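Local atomic coordinates of endoglucanase EG-II (Hypocrea jecorina, PDB entry 3QR3), a protein that hydrolyses internal beta-1,4-glucosidic bonds of cellulose, acting as an endoglucanase with a family 5 TIM-barrel catalytic domain. Residues A168-G173 / Q177-P182. Residues are numbered along the deposited sequence; the frame is centred on the assembly and turned at random.
Sequences AIRNAG and QFISLP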
# COMPACT_ATOMS: atom_id res chain seq x y z
N ALA A 168 6.17 14.21 -12.17
CA ALA A 168 7.38 13.47 -12.54
C ALA A 168 7.05 12.10 -13.12
O ALA A 168 7.67 11.66 -14.08
CB ALA A 168 8.31 13.33 -11.34
N ILE A 169 6.06 11.44 -12.53
CA ILE A 169 5.72 10.09 -12.95
C ILE A 169 5.17 10.12 -14.38
O ILE A 169 5.54 9.31 -15.22
CB ILE A 169 4.68 9.46 -12.00
CG1 ILE A 169 5.31 9.22 -10.63
CG2 ILE A 169 4.11 8.19 -12.60
CD1 ILE A 169 4.35 8.68 -9.60
N ARG A 170 4.28 11.07 -14.65
CA ARG A 170 3.67 11.21 -15.97
C ARG A 170 4.69 11.63 -17.03
O ARG A 170 4.71 11.08 -18.14
CB ARG A 170 2.50 12.20 -15.93
CG ARG A 170 1.32 11.78 -15.05
CD ARG A 170 0.78 10.39 -15.41
NE ARG A 170 -0.47 10.10 -14.70
CZ ARG A 170 -0.93 8.88 -14.43
NH1 ARG A 170 -0.26 7.80 -14.79
NH2 ARG A 170 -2.08 8.74 -13.78
N ASN A 171 5.53 12.61 -16.69
CA ASN A 171 6.57 13.08 -17.60
C ASN A 171 7.62 12.02 -17.93
O ASN A 171 8.29 12.11 -18.95
CB ASN A 171 7.27 14.32 -17.02
CG ASN A 171 6.41 15.58 -17.10
OD1 ASN A 171 5.34 15.59 -17.71
ND2 ASN A 171 6.88 16.65 -16.47
N ALA A 172 7.76 11.02 -17.07
CA ALA A 172 8.71 9.93 -17.31
C ALA A 172 8.13 8.88 -18.26
O ALA A 172 8.81 7.92 -18.61
CB ALA A 172 9.12 9.29 -16.01
N GLY A 173 6.87 9.06 -18.65
CA GLY A 173 6.25 8.14 -19.59
C GLY A 173 5.24 7.18 -18.97
O GLY A 173 4.58 6.42 -19.68
N GLN A 177 -0.84 4.43 -15.77
CA GLN A 177 -0.93 3.75 -14.48
C GLN A 177 -1.77 4.50 -13.45
O GLN A 177 -1.88 5.72 -13.50
CB GLN A 177 0.48 3.53 -13.90
CG GLN A 177 1.33 2.51 -14.65
CD GLN A 177 2.08 3.09 -15.84
OE1 GLN A 177 1.83 4.21 -16.28
NE2 GLN A 177 3.01 2.31 -16.38
N PHE A 178 -2.34 3.75 -12.50
CA PHE A 178 -2.91 4.35 -11.29
C PHE A 178 -1.81 4.96 -10.43
O PHE A 178 -0.70 4.41 -10.32
CB PHE A 178 -3.64 3.30 -10.44
CG PHE A 178 -4.94 2.81 -11.04
CD1 PHE A 178 -6.02 3.67 -11.21
CD2 PHE A 178 -5.09 1.47 -11.39
CE1 PHE A 178 -7.21 3.21 -11.74
CE2 PHE A 178 -6.28 1.00 -11.92
CZ PHE A 178 -7.35 1.86 -12.09
N ILE A 179 -2.13 6.07 -9.77
CA ILE A 179 -1.22 6.70 -8.82
C ILE A 179 -1.98 7.01 -7.53
O ILE A 179 -3.07 7.56 -7.58
CB ILE A 179 -0.61 8.01 -9.38
CG1 ILE A 179 0.13 7.75 -10.69
CG2 ILE A 179 0.34 8.64 -8.38
CD1 ILE A 179 0.64 9.03 -11.37
N SER A 180 -1.42 6.63 -6.39
CA SER A 180 -2.04 6.90 -5.09
C SER A 180 -1.79 8.32 -4.62
O SER A 180 -0.70 8.85 -4.80
CB SER A 180 -1.45 5.98 -4.02
OG SER A 180 -1.82 4.64 -4.23
N LEU A 181 -2.81 8.92 -4.00
CA LEU A 181 -2.65 10.20 -3.31
C LEU A 181 -2.86 9.99 -1.81
O LEU A 181 -3.99 9.83 -1.36
CB LEU A 181 -3.66 11.23 -3.86
CG LEU A 181 -3.70 11.42 -5.38
CD1 LEU A 181 -4.77 12.43 -5.78
CD2 LEU A 181 -2.33 11.84 -5.92
N PRO A 182 -1.77 9.96 -1.02
CA PRO A 182 -1.92 9.71 0.42
C PRO A 182 -1.99 10.97 1.27
O PRO A 182 -1.24 11.93 1.03
CB PRO A 182 -0.65 8.93 0.75
CG PRO A 182 0.40 9.61 -0.16
CD PRO A 182 -0.34 9.99 -1.43
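A bend at chi2 (-54°) turns the Arg170 side chain out of the helix's last turn, and its guanidinium comes to rest against Ile179 and the carbonyl of Gln177. Ile179 has CG1 anti to its carbonyl carbon (chi1 -58°) and an extended chi2, which carries CD1 up to the helix. Both terminal nitrogens of Arg170 hold one atom, Gln177 O. Arg170 NH1 lies 2.9 Å from Gln177 O and meets a lone pair of that oxygen, in the carbonyl plane. Arg170 NH2 lies 3.0 Å from the same Gln177 O and approaches almost in line with the C=O bond. Both bonds are bent at the hydrogen, and the oxygen sits close to the guanidinium plane. Ile179 CD1 covers one face of this flat group, 3.4 Å from Arg170 CZ. The same methyl also touches Ile169, tip to tip, with Ile169 CG2 3.8 Å from Ile179 CD1. Phe144 of strand 142-145 and Leu214 of strand 214-219 extend this apolar layer. Arg170 NH1 has a second acceptor, Ala174 O, in the turn that follows the helix. Replacing Arg170 with a leucine would probably leave the carbonyl of the buried Gln177 without these two donors and the Ala174 carbonyl without its NH1 bond. The contact joins helix 155-171 to the next barrel strand, 179-182, as in the helix-to-strand step of a TIM barrel. Its chemistry implies that a buried arginine, its charge probably eased by backbone oxygens, ties the end of the helix to the start of the next strand through Ala174 O and Gln177 O, beside an apolar helix-strand interface.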